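Local coordinates for protein putative trimethylamine methyltransferase (Rhizobium meliloti, PDB 4YYC) that probably transfers methyl groups as an enzyme of the trimethylamine methyltransferase type, at residues G74-D79 with P249-E254; T118-N123 with E235-T240; G358-S363 with V389-G394. One frame throughout, in Å; residues are numbered along the deposited sequence.

Contact 1: G74-D79 with P249-E254; sequences GIEFRD and PMVFDE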
ATOM      1  N   GLY A  74      22.234  23.024  17.453  1.00 24.62           N
ATOM      2  CA  GLY A  74      21.233  23.394  18.429  1.00 23.47           C
ATOM      3  C   GLY A  74      19.855  23.576  17.825  1.00 22.55           C
ATOM      4  O   GLY A  74      19.649  23.418  16.629  1.00 23.04           O
ATOM      5  N   ILE A  75      18.914  23.875  18.694  1.00 21.67           N
ATOM      6  CA  ILE A  75      17.516  24.081  18.316  1.00 21.04           C
ATOM      7  C   ILE A  75      17.070  25.417  18.895  1.00 21.20           C
ATOM      8  O   ILE A  75      17.335  25.709  20.054  1.00 20.79           O
ATOM      9  CB  ILE A  75      16.646  22.965  18.899  1.00 20.98           C
ATOM     10  CG1 ILE A  75      17.133  21.577  18.450  1.00 21.27           C
ATOM     11  CG2 ILE A  75      15.184  23.185  18.553  1.00 20.38           C
ATOM     12  CD1 ILE A  75      16.950  21.239  16.993  1.00 21.36           C
ATOM     13  N   GLU A  76      16.425  26.231  18.084  1.00 21.46           N
ATOM     14  CA  GLU A  76      15.876  27.504  18.585  1.00 22.12           C
ATOM     15  C   GLU A  76      14.606  27.287  19.404  1.00 21.25           C
ATOM     16  O   GLU A  76      13.711  26.570  18.979  1.00 20.19           O
ATOM     17  CB  GLU A  76      15.540  28.426  17.420  1.00 23.78           C
ATOM     18  CG  GLU A  76      16.736  28.804  16.550  1.00 25.40           C
ATOM     19  CD  GLU A  76      17.316  30.144  16.927  1.00 27.38           C
ATOM     20  OE1 GLU A  76      16.578  31.150  16.885  1.00 28.46           O
ATOM     21  OE2 GLU A  76      18.512  30.206  17.298  1.00 29.38           O
ATOM     22  N   PHE A  77      14.527  27.929  20.576  1.00 20.83           N
ATOM     23  CA  PHE A  77      13.317  28.000  21.353  1.00 20.58           C
ATOM     24  C   PHE A  77      13.026  29.476  21.369  1.00 21.15           C
ATOM     25  O   PHE A  77      13.656  30.226  22.105  1.00 21.83           O
ATOM     26  CB  PHE A  77      13.521  27.395  22.747  1.00 20.68           C
ATOM     27  CG  PHE A  77      13.444  25.887  22.754  1.00 20.18           C
ATOM     28  CD1 PHE A  77      14.448  25.108  22.176  1.00 20.40           C
ATOM     29  CD2 PHE A  77      12.331  25.244  23.282  1.00 20.00           C
ATOM     30  CE1 PHE A  77      14.315  23.729  22.127  1.00 20.14           C
ATOM     31  CE2 PHE A  77      12.204  23.865  23.238  1.00 19.59           C
ATOM     32  CZ  PHE A  77      13.183  23.109  22.649  1.00 19.90           C
ATOM     33  N   ARG A  78      12.099  29.920  20.519  1.00 21.13           N
ATOM     34  CA  ARG A  78      11.937  31.363  20.276  1.00 22.36           C
ATOM     35  C   ARG A  78      10.831  32.024  21.069  1.00 22.77           C
ATOM     36  O   ARG A  78       9.788  31.451  21.261  1.00 22.36           O
ATOM     37  CB  ARG A  78      11.706  31.613  18.803  1.00 23.11           C
ATOM     38  CG  ARG A  78      12.904  31.220  17.995  1.00 24.07           C
ATOM     39  CD  ARG A  78      12.733  31.558  16.527  1.00 25.39           C
ATOM     40  NE  ARG A  78      13.984  31.366  15.782  1.00 26.20           N
ATOM     41  CZ  ARG A  78      14.070  31.473  14.451  1.00 27.68           C
ATOM     42  NH1 ARG A  78      12.988  31.733  13.727  1.00 27.69           N
ATOM     43  NH2 ARG A  78      15.235  31.288  13.835  1.00 28.47           N
ATOM     44  N   ASP A  79      11.108  33.245  21.512  1.00 23.71           N
ATOM     45  CA  ASP A  79      10.147  34.114  22.161  1.00 24.93           C
ATOM     46  C   ASP A  79       9.543  33.476  23.406  1.00 24.41           C
ATOM     47  O   ASP A  79       8.374  33.724  23.703  1.00 24.99           O
ATOM     48  CB  ASP A  79       9.071  34.567  21.130  1.00 25.58           C
ATOM     49  CG  ASP A  79       9.678  35.237  19.913  1.00 26.81           C
ATOM     50  OD1 ASP A  79      10.366  36.219  20.099  1.00 28.47           O
ATOM     51  OD2 ASP A  79       9.535  34.731  18.779  1.00 29.07           O
ATOM     52  N   PRO A 249      12.938  23.996   9.726  1.00 21.43           N
ATOM     53  CA  PRO A 249      13.963  23.262  10.497  1.00 21.46           C
ATOM     54  C   PRO A 249      14.329  23.888  11.853  1.00 21.67           C
ATOM     55  O   PRO A 249      14.672  25.058  11.932  1.00 22.10           O
ATOM     56  CB  PRO A 249      15.192  23.283   9.577  1.00 22.48           C
ATOM     57  CG  PRO A 249      14.994  24.523   8.731  1.00 22.84           C
ATOM     58  CD  PRO A 249      13.508  24.687   8.555  1.00 22.03           C
HETATM   59  N   MSE A 250      14.290  23.035  12.889  1.00 21.10           N
HETATM   60  CA  MSE A 250      15.025  23.200  14.154  1.00 21.02           C
HETATM   61  C   MSE A 250      14.599  24.460  14.902  1.00 20.70           C
HETATM   62  O   MSE A 250      15.417  25.103  15.548  1.00 20.80           O
HETATM   63  CB  MSE A 250      16.548  23.123  13.851  1.00 22.12           C
HETATM   64  CG  MSE A 250      16.925  21.729  13.288  1.00 22.17           C
HETATM   65 SE   MSE A 250      18.833  21.724  12.776  1.00 26.27          SE
HETATM   66  CE  MSE A 250      18.683  22.617  11.009  1.00 26.13           C
ATOM     67  N   VAL A 251      13.313  24.794  14.848  1.00 20.06           N
ATOM     68  CA  VAL A 251      12.780  25.921  15.625  1.00 20.19           C
ATOM     69  C   VAL A 251      11.514  25.452  16.296  1.00 19.47           C
ATOM     70  O   VAL A 251      10.657  24.847  15.627  1.00 19.48           O
ATOM     71  CB  VAL A 251      12.434  27.131  14.712  1.00 20.43           C
ATOM     72  CG1 VAL A 251      11.675  28.220  15.474  1.00 20.97           C
ATOM     73  CG2 VAL A 251      13.702  27.720  14.095  1.00 21.32           C
ATOM     74  N   PHE A 252      11.358  25.818  17.581  1.00 19.29           N
ATOM     75  CA  PHE A 252      10.036  25.816  18.240  1.00 19.29           C
ATOM     76  C   PHE A 252       9.666  27.254  18.551  1.00 19.93           C
ATOM     77  O   PHE A 252      10.452  27.965  19.116  1.00 19.95           O
ATOM     78  CB  PHE A 252      10.051  24.975  19.531  1.00 19.08           C
ATOM     79  CG  PHE A 252      10.083  23.490  19.264  1.00 18.95           C
ATOM     80  CD1 PHE A 252       8.917  22.787  19.027  1.00 18.90           C
ATOM     81  CD2 PHE A 252      11.299  22.819  19.226  1.00 19.90           C
ATOM     82  CE1 PHE A 252       8.943  21.431  18.746  1.00 18.64           C
ATOM     83  CE2 PHE A 252      11.343  21.446  18.948  1.00 19.22           C
ATOM     84  CZ  PHE A 252      10.183  20.761  18.706  1.00 18.80           C
ATOM     85  N   ASP A 253       8.458  27.617  18.154  1.00 21.08           N
ATOM     86  CA  ASP A 253       7.948  28.958  18.348  1.00 23.03           C
ATOM     87  C   ASP A 253       7.059  29.103  19.570  1.00 22.63           C
ATOM     88  O   ASP A 253       6.552  28.145  20.151  1.00 20.96           O
ATOM     89  CB  ASP A 253       7.191  29.383  17.093  1.00 24.94           C
ATOM     90  CG  ASP A 253       8.109  29.838  15.981  1.00 27.74           C
ATOM     91  OD1 ASP A 253       9.036  30.647  16.264  1.00 30.59           O
ATOM     92  OD2 ASP A 253       7.876  29.405  14.826  1.00 31.10           O
ATOM     93  N   GLU A 254       6.898  30.361  19.954  1.00 23.76           N
ATOM     94  CA  GLU A 254       6.156  30.746  21.130  1.00 25.06           C
ATOM     95  C   GLU A 254       4.772  30.098  21.294  1.00 22.52           C
ATOM     96  O   GLU A 254       4.408  29.648  22.377  1.00 21.16           O
ATOM     97  CB  GLU A 254       6.014  32.275  21.068  1.00 29.04           C
ATOM     98  CG  GLU A 254       5.290  32.938  22.201  1.00 32.89           C
ATOM     99  CD  GLU A 254       5.337  34.450  22.088  1.00 34.85           C
ATOM    100  OE1 GLU A 254       5.412  34.995  20.964  1.00 38.00           O
ATOM    101  OE2 GLU A 254       5.309  35.092  23.148  1.00 41.15           O
TER
HETATM  102  O   HOH W   1      10.294  31.967  14.256  1.00 41.08           O
HETATM  103  O   HOH W   2       8.096  32.419  18.243  1.00 25.80           O
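E76 is bonded to M250 and F252, the residues on either side of V251, across a pair of parallel strands, 75-77 and 251-252, the latter forming one edge of a mixed four-stranded sheet. E76 N donates to M250 O (3.0 Å), and E76 O accepts from F252 N (2.8 Å). The ladder ends where R78 N reaches F252 O at 2.9 Å. On its other side strand 75-77 bonds to the chain around V99 and Q97, so its polar backbone is used both ways; G74 O, by contrast, is buried without a partner in the model. F77 and F252 share one face of the pairing, where their large apolar rings pack obliquely beside I75 and L257. E76 and V251 share the other. There R78, extended from CG to NE, spreads its guanidinium over the valine, with V251 CG2 3.8 Å above the plane and over its centre. A branched aliphatic suits this place because it covers the flat face and leaves the N-H edge to polar partners. In the salt bridge between them, E76 OE1 lies close to the guanidinium plane and receives R78 NE on its anti lone pair (2.8 Å); R78 NH2 adds a weak bond to the same oxygen, while E76 OE2 pairs with R98. R78 NH1 instead donates to a water that in turn donates to D253 OD1, linking opposite charges that do not touch directly. V251 also packs on G442 of the second subunit. A further water lies between D79 and D253, the latter just before helix 254-265: it donates to D79 OD2 and to D253 OD1, and accepts from E254 N at 2.9 Å.

Contact 2: T118-N123 with E235-T240; sequences TWHARN and ENNAVT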
ATOM      1  N   THR A 118      -3.069   5.541  28.421  1.00 19.26           N
ATOM      2  CA  THR A 118      -4.446   5.549  27.955  1.00 19.08           C
ATOM      3  C   THR A 118      -4.902   6.966  27.611  1.00 18.56           C
ATOM      4  O   THR A 118      -4.702   7.911  28.394  1.00 18.62           O
ATOM      5  CB  THR A 118      -5.366   4.977  29.047  1.00 20.15           C
ATOM      6  OG1 THR A 118      -4.913   3.660  29.401  1.00 21.03           O
ATOM      7  CG2 THR A 118      -6.789   4.923  28.553  1.00 20.21           C
ATOM      8  N   TRP A 119      -5.515   7.106  26.440  1.00 17.63           N
ATOM      9  CA  TRP A 119      -6.256   8.296  26.041  1.00 17.09           C
ATOM     10  C   TRP A 119      -7.699   8.037  26.410  1.00 17.75           C
ATOM     11  O   TRP A 119      -8.375   7.209  25.825  1.00 17.20           O
ATOM     12  CB  TRP A 119      -6.116   8.515  24.546  1.00 16.62           C
ATOM     13  CG  TRP A 119      -6.644   9.765  23.992  1.00 16.14           C
ATOM     14  CD1 TRP A 119      -7.218  10.839  24.643  1.00 16.20           C
ATOM     15  CD2 TRP A 119      -6.619  10.092  22.620  1.00 15.53           C
ATOM     16  NE1 TRP A 119      -7.542  11.812  23.716  1.00 16.03           N
ATOM     17  CE2 TRP A 119      -7.166  11.377  22.473  1.00 15.59           C
ATOM     18  CE3 TRP A 119      -6.167   9.416  21.483  1.00 15.25           C
ATOM     19  CZ2 TRP A 119      -7.267  11.993  21.229  1.00 14.85           C
ATOM     20  CZ3 TRP A 119      -6.267  10.029  20.265  1.00 14.88           C
ATOM     21  CH2 TRP A 119      -6.805  11.292  20.139  1.00 14.90           C
ATOM     22  N   HIS A 120      -8.139   8.682  27.497  1.00 17.93           N
ATOM     23  CA  HIS A 120      -9.448   8.404  28.048  1.00 18.79           C
ATOM     24  C   HIS A 120     -10.528   9.121  27.254  1.00 18.48           C
ATOM     25  O   HIS A 120     -10.350  10.279  26.856  1.00 18.39           O
ATOM     26  CB  HIS A 120      -9.520   8.812  29.508  1.00 19.70           C
ATOM     27  CG  HIS A 120      -8.635   7.968  30.383  1.00 20.40           C
ATOM     28  ND1 HIS A 120      -9.112   6.909  31.123  1.00 21.71           N
ATOM     29  CD2 HIS A 120      -7.295   7.983  30.572  1.00 20.53           C
ATOM     30  CE1 HIS A 120      -8.104   6.320  31.743  1.00 21.87           C
ATOM     31  NE2 HIS A 120      -6.990   6.945  31.419  1.00 21.43           N
ATOM     32  N   ALA A 121     -11.641   8.449  27.080  1.00 18.74           N
ATOM     33  CA  ALA A 121     -12.820   9.005  26.399  1.00 19.00           C
ATOM     34  C   ALA A 121     -13.918   9.183  27.412  1.00 19.68           C
ATOM     35  O   ALA A 121     -13.986   8.475  28.419  1.00 20.48           O
ATOM     36  CB  ALA A 121     -13.277   8.044  25.305  1.00 18.65           C
ATOM     37  N   ARG A 122     -14.849  10.073  27.127  1.00 20.08           N
ATOM     38  CA  ARG A 122     -15.922  10.319  28.076  1.00 21.29           C
ATOM     39  C   ARG A 122     -16.832   9.096  28.221  1.00 22.67           C
ATOM     40  O   ARG A 122     -17.416   8.909  29.260  1.00 24.13           O
ATOM     41  CB  ARG A 122     -16.703  11.567  27.706  1.00 21.12           C
ATOM     42  CG  ARG A 122     -17.565  11.442  26.452  1.00 20.73           C
ATOM     43  CD  ARG A 122     -18.234  12.772  26.169  1.00 20.63           C
ATOM     44  NE  ARG A 122     -19.278  12.781  25.150  1.00 20.54           N
ATOM     45  CZ  ARG A 122     -20.530  12.400  25.333  1.00 21.15           C
ATOM     46  NH1 ARG A 122     -20.942  11.925  26.504  1.00 22.05           N
ATOM     47  NH2 ARG A 122     -21.420  12.516  24.348  1.00 21.25           N
ATOM     48  N   ASN A 123     -16.926   8.275  27.170  1.00 22.82           N
ATOM     49  CA  ASN A 123     -17.452   6.929  27.270  1.00 24.15           C
ATOM     50  C   ASN A 123     -16.239   6.005  27.410  1.00 23.96           C
ATOM     51  O   ASN A 123     -15.521   5.820  26.449  1.00 22.64           O
ATOM     52  CB  ASN A 123     -18.264   6.558  26.029  1.00 24.47           C
ATOM     53  CG  ASN A 123     -18.661   5.097  25.977  1.00 25.85           C
ATOM     54  OD1 ASN A 123     -18.368   4.304  26.875  1.00 25.98           O
ATOM     55  ND2 ASN A 123     -19.402   4.738  24.924  1.00 26.35           N
ATOM     56  N   GLU A 235      -6.177  15.911  35.960  1.00 23.79           N
ATOM     57  CA  GLU A 235      -4.799  16.039  36.418  1.00 24.95           C
ATOM     58  C   GLU A 235      -4.069  14.699  36.471  1.00 25.05           C
ATOM     59  O   GLU A 235      -2.849  14.678  36.494  1.00 25.18           O
ATOM     60  CB  GLU A 235      -4.756  16.679  37.811  1.00 26.91           C
ATOM     61  CG  GLU A 235      -5.179  18.141  37.845  1.00 28.72           C
ATOM     62  CD  GLU A 235      -4.265  19.070  37.046  1.00 30.53           C
ATOM     63  OE1 GLU A 235      -3.018  18.890  37.010  1.00 32.98           O
ATOM     64  OE2 GLU A 235      -4.795  19.997  36.401  1.00 33.21           O
ATOM     65  N   ASN A 236      -4.810  13.599  36.481  1.00 25.14           N
ATOM     66  CA  ASN A 236      -4.218  12.286  36.611  1.00 25.97           C
ATOM     67  C   ASN A 236      -4.289  11.410  35.357  1.00 24.78           C
ATOM     68  O   ASN A 236      -3.727  10.330  35.355  1.00 25.26           O
ATOM     69  CB  ASN A 236      -4.874  11.567  37.780  1.00 27.63           C
ATOM     70  CG  ASN A 236      -4.418  12.110  39.111  1.00 29.71           C
ATOM     71  OD1 ASN A 236      -3.281  11.900  39.502  1.00 30.07           O
ATOM     72  ND2 ASN A 236      -5.288  12.870  39.795  1.00 31.29           N
ATOM     73  N   ASN A 237      -4.964  11.861  34.308  1.00 23.18           N
ATOM     74  CA  ASN A 237      -5.236  11.003  33.142  1.00 22.11           C
ATOM     75  C   ASN A 237      -5.267  11.861  31.880  1.00 20.75           C
ATOM     76  O   ASN A 237      -5.877  12.946  31.859  1.00 20.55           O
ATOM     77  CB  ASN A 237      -6.604  10.367  33.241  1.00 22.67           C
ATOM     78  CG  ASN A 237      -6.753   9.451  34.435  1.00 23.88           C
ATOM     79  OD1 ASN A 237      -6.309   8.297  34.407  1.00 25.60           O
ATOM     80  ND2 ASN A 237      -7.334   9.958  35.504  1.00 24.63           N
ATOM     81  N   ALA A 238      -4.636  11.377  30.815  1.00 19.50           N
ATOM     82  CA  ALA A 238      -4.695  12.067  29.541  1.00 18.90           C
ATOM     83  C   ALA A 238      -6.100  11.883  28.936  1.00 18.55           C
ATOM     84  O   ALA A 238      -6.570  10.747  28.738  1.00 18.80           O
ATOM     85  CB  ALA A 238      -3.636  11.517  28.569  1.00 18.63           C
ATOM     86  N   VAL A 239      -6.761  12.995  28.668  1.00 18.21           N
ATOM     87  CA  VAL A 239      -8.045  12.987  27.957  1.00 18.05           C
ATOM     88  C   VAL A 239      -7.951  13.705  26.621  1.00 17.27           C
ATOM     89  O   VAL A 239      -8.910  13.698  25.861  1.00 16.92           O
ATOM     90  CB  VAL A 239      -9.204  13.580  28.782  1.00 18.60           C
ATOM     91  CG1 VAL A 239      -9.426  12.786  30.071  1.00 19.45           C
ATOM     92  CG2 VAL A 239      -8.990  15.043  29.105  1.00 18.75           C
ATOM     93  N   THR A 240      -6.801  14.305  26.337  1.00 16.78           N
ATOM     94  CA  THR A 240      -6.531  14.968  25.060  1.00 16.40           C
ATOM     95  C   THR A 240      -5.130  14.598  24.571  1.00 16.31           C
ATOM     96  O   THR A 240      -4.192  14.413  25.379  1.00 16.39           O
ATOM     97  CB  THR A 240      -6.624  16.504  25.155  1.00 16.49           C
ATOM     98  OG1 THR A 240      -5.798  16.947  26.235  1.00 17.14           O
ATOM     99  CG2 THR A 240      -8.013  16.931  25.396  1.00 16.62           C
TER
HETATM  100  O   HOH W   3      -3.600   8.650  30.769  1.00 20.86           O
HETATM  101  O   HOH W   4     -11.344  12.466  25.288  1.00 17.50           O
HETATM  102  O   HOH W   5      -4.595   6.683  32.751  1.00 38.05           O
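H120 and A238 make the one strong direct hydrogen bond here: H120 N donates to A238 O at 2.9 Å, the bond being almost straight (175°) and the donor lying in the plane of the carbonyl. A second direct bond is weak. W119 NE1 approaches V239 O at 3.2 Å with an N-H angle of only 135°, the oxygen lying near the plane of the indole at its edge. The broad ring of W119 also packs on P207 and M209, an apolar surface suited to its size.

Water supplies the remaining polar links. One molecule donates to T118 O and accepts from A238 N. Another donates to both H120 O and V239 O. These links join the end of strand 116-119, half of a small antiparallel pair, to the turn between helix 231-236 and strand 240-245, a helix-to-strand connection consistent with the TIM-barrel fold of this family.

Packing centres on the imidazole of H120, which is sandwiched. T118 CG2 sits 3.5 Å above the centre of one face; N237 CG lies over the opposite face, offset toward the rim, with the amide and ring planes 69° apart. A238 O lies at the ring's edge, 3.4 Å from H120 CD2. A flat side chain fits this slot, since both faces can take carbon while the edge meets oxygen. H120 NE2 and N237 OD1 are bridged by a third water, which donates to the amide oxygen, while N237 ND2 bonds to F233 O. Further along, V239 CG1 rests 4.0 Å from H120 CB.

Contact 3: G358-S363 with V389-G394; sequences GSLCGS and VLHAAG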
ATOM      1  N   GLY A 358      -1.051   8.478   7.643  1.00 12.96           N
ATOM      2  CA  GLY A 358      -2.445   8.783   7.352  1.00 12.79           C
ATOM      3  C   GLY A 358      -2.767   8.590   5.883  1.00 12.86           C
ATOM      4  O   GLY A 358      -2.029   7.948   5.154  1.00 13.19           O
ATOM      5  N   SER A 359      -3.961   9.003   5.491  1.00 12.66           N
ATOM      6  CA  SER A 359      -4.447   8.892   4.103  1.00 12.56           C
ATOM      7  C   SER A 359      -4.165  10.212   3.384  1.00 12.72           C
ATOM      8  O   SER A 359      -5.072  11.050   3.148  1.00 12.60           O
ATOM      9  CB  SER A 359      -5.933   8.505   4.099  1.00 12.87           C
ATOM     10  OG  SER A 359      -6.119   7.207   4.688  1.00 13.32           O
ATOM     11  N   LEU A 360      -2.888  10.455   3.104  1.00 12.63           N
ATOM     12  CA  LEU A 360      -2.439  11.762   2.593  1.00 13.14           C
ATOM     13  C   LEU A 360      -2.307  11.797   1.096  1.00 13.24           C
ATOM     14  O   LEU A 360      -1.892  10.790   0.494  1.00 13.37           O
ATOM     15  CB  LEU A 360      -1.028  12.060   3.195  1.00 13.48           C
ATOM     16  CG  LEU A 360      -0.916  12.095   4.728  1.00 13.84           C
ATOM     17  CD1 LEU A 360       0.501  12.398   5.161  1.00 14.55           C
ATOM     18  CD2 LEU A 360      -1.931  13.045   5.348  1.00 13.84           C
ATOM     19  N   CYS A 361      -2.587  12.934   0.491  1.00 13.09           N
ATOM     20  CA  CYS A 361      -2.489  13.126  -0.940  1.00 13.82           C
ATOM     21  C   CYS A 361      -2.481  14.590  -1.337  1.00 13.53           C
ATOM     22  O   CYS A 361      -2.818  15.499  -0.532  1.00 14.07           O
ATOM     23  CB  CYS A 361      -3.644  12.418  -1.641  1.00 14.21           C
ATOM     24  SG  CYS A 361      -5.286  13.125  -1.253  1.00 17.25           S
ATOM     25  N   GLY A 362      -2.110  14.830  -2.583  1.00 13.16           N
ATOM     26  CA  GLY A 362      -2.049  16.158  -3.153  1.00 13.44           C
ATOM     27  C   GLY A 362      -3.082  16.406  -4.232  1.00 13.23           C
ATOM     28  O   GLY A 362      -3.189  17.520  -4.751  1.00 14.58           O
ATOM     29  N   SER A 363      -3.826  15.386  -4.628  1.00 13.11           N
ATOM     30  CA  SER A 363      -4.847  15.577  -5.632  1.00 12.84           C
ATOM     31  C   SER A 363      -5.948  16.517  -5.227  1.00 12.93           C
ATOM     32  O   SER A 363      -6.219  16.701  -4.059  1.00 12.85           O
ATOM     33  CB  SER A 363      -5.496  14.219  -5.947  1.00 12.67           C
ATOM     34  OG  SER A 363      -6.248  14.303  -7.128  1.00 12.64           O
ATOM     35  N   VAL A 389      -2.530   8.013  14.391  1.00 12.98           N
ATOM     36  CA  VAL A 389      -2.604   8.411  13.016  1.00 12.87           C
ATOM     37  C   VAL A 389      -3.539   9.596  12.883  1.00 12.83           C
ATOM     38  O   VAL A 389      -4.779   9.463  12.728  1.00 12.92           O
ATOM     39  CB  VAL A 389      -3.083   7.238  12.129  1.00 12.83           C
ATOM     40  CG1 VAL A 389      -2.973   7.615  10.663  1.00 12.73           C
ATOM     41  CG2 VAL A 389      -2.325   5.952  12.408  1.00 13.11           C
ATOM     42  N   LEU A 390      -2.938  10.775  12.852  1.00 13.01           N
ATOM     43  CA  LEU A 390      -3.652  11.961  12.433  1.00 13.30           C
ATOM     44  C   LEU A 390      -3.879  11.890  10.941  1.00 12.71           C
ATOM     45  O   LEU A 390      -3.095  11.284  10.204  1.00 12.65           O
ATOM     46  CB  LEU A 390      -2.820  13.195  12.795  1.00 13.54           C
ATOM     47  CG  LEU A 390      -3.584  14.530  12.823  1.00 13.94           C
ATOM     48  CD1 LEU A 390      -4.744  14.472  13.788  1.00 14.18           C
ATOM     49  CD2 LEU A 390      -2.558  15.620  13.172  1.00 14.08           C
ATOM     50  N   HIS A 391      -4.976  12.472  10.450  1.00 12.33           N
ATOM     51  CA  HIS A 391      -5.263  12.525   9.020  1.00 12.29           C
ATOM     52  C   HIS A 391      -5.546  11.142   8.431  1.00 12.01           C
ATOM     53  O   HIS A 391      -5.262  10.869   7.263  1.00 12.32           O
ATOM     54  CB  HIS A 391      -4.204  13.188   8.158  1.00 12.25           C
ATOM     55  CG  HIS A 391      -3.570  14.412   8.750  1.00 12.55           C
ATOM     56  ND1 HIS A 391      -4.248  15.583   8.985  1.00 12.81           N
ATOM     57  CD2 HIS A 391      -2.286  14.660   9.056  1.00 12.66           C
ATOM     58  CE1 HIS A 391      -3.421  16.490   9.446  1.00 12.69           C
ATOM     59  NE2 HIS A 391      -2.216  15.963   9.495  1.00 12.68           N
ATOM     60  N   ALA A 392      -6.107  10.254   9.231  1.00 11.92           N
ATOM     61  CA  ALA A 392      -6.420   8.918   8.703  1.00 11.88           C
ATOM     62  C   ALA A 392      -7.513   8.898   7.662  1.00 12.00           C
ATOM     63  O   ALA A 392      -7.557   7.979   6.837  1.00 12.36           O
ATOM     64  CB  ALA A 392      -6.775   7.991   9.865  1.00 12.02           C
ATOM     65  N   ALA A 393      -8.391   9.892   7.661  1.00 12.01           N
ATOM     66  CA  ALA A 393      -9.464  10.027   6.649  1.00 12.12           C
ATOM     67  C   ALA A 393      -9.847  11.439   6.420  1.00 12.39           C
ATOM     68  O   ALA A 393      -9.960  12.232   7.396  1.00 12.71           O
ATOM     69  CB  ALA A 393     -10.684   9.236   7.015  1.00 12.38           C
ATOM     70  N   GLY A 394     -10.118  11.770   5.185  1.00 12.51           N
ATOM     71  CA  GLY A 394     -10.685  13.064   4.826  1.00 12.90           C
ATOM     72  C   GLY A 394      -9.787  14.094   4.162  1.00 12.81           C
ATOM     73  O   GLY A 394     -10.311  15.078   3.594  1.00 13.55           O
TER
HETATM   74  O   HOH W   6      -7.032  11.564   5.166  1.00 16.66           O
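G358 and S359 press against the turn at H391 and A392, and this is the tight side of the contact. G358 CA lies 3.6 Å from V389 CG1 and 3.5 Å from H391 O, the latter a CA-H...O contact. Glycine suits the place twice over: with positive phi, a CB would crowd the carbonyl before it, and it would also come too close to the oxygens of L390 and H391. Next in the chain, S359 N donates to H391 O at 2.9 Å, and S359 OG donates to A392 O at 2.7 Å. With OG anti to its own carbonyl carbon (chi1 -63°), the small hydroxyl comes up beside A392 and meets its oxygen from 41° out of the carbonyl plane. One serine thus holds two successive carbonyls of the turn.

The other side is looser and partly wet, and H391 O belongs to both, with S359 N on the packed side and a water on the looser one. That water sits within hydrogen-bonding distance of S359 O and H391 O (2.8 Å from the latter), with more acceptors near it than it has protons, and K406 makes a weak bond to S359 O. L360 makes one apolar touch, CD2 to H391 CB at 3.6 Å, meeting the imidazole obliquely.

H391 itself is steadied by other neighbours: L390 CG lies over the centre of one face of its ring, W395 meets the ring edge-to-face, and Y141 N bonds to ND1. Its NE2 hydrogen-bonds to an unidentified ligand, probably picked up from the crystallisation liquor. Two loops meeting beyond strands 354-355 and 388-389 are consistent with loops at the C-terminal ends of the strands of a TIM barrel, where active sites of this fold normally lie.

In the fold
The three contacts run from the rim of the chain to its interior. Contact 3 is wholly buried, its centre about 9 Å from the centre of the chain; contact 2, partly buried, has its centre at about 16 Å, and contact 1 lies outermost at about 23 Å. No element is shared, but strand 240-245 leads from the second segment of contact 2 toward that of contact 1. Contact 1 alone pairs strands, and its charged side, partly covered by the second subunit, carries salt and water bridges. Contact 2 has fewer direct bonds and relies on water around a sandwiched histidine. Contact 3 joins two loops through glycine, serine and carbonyls, beside a bound ligand.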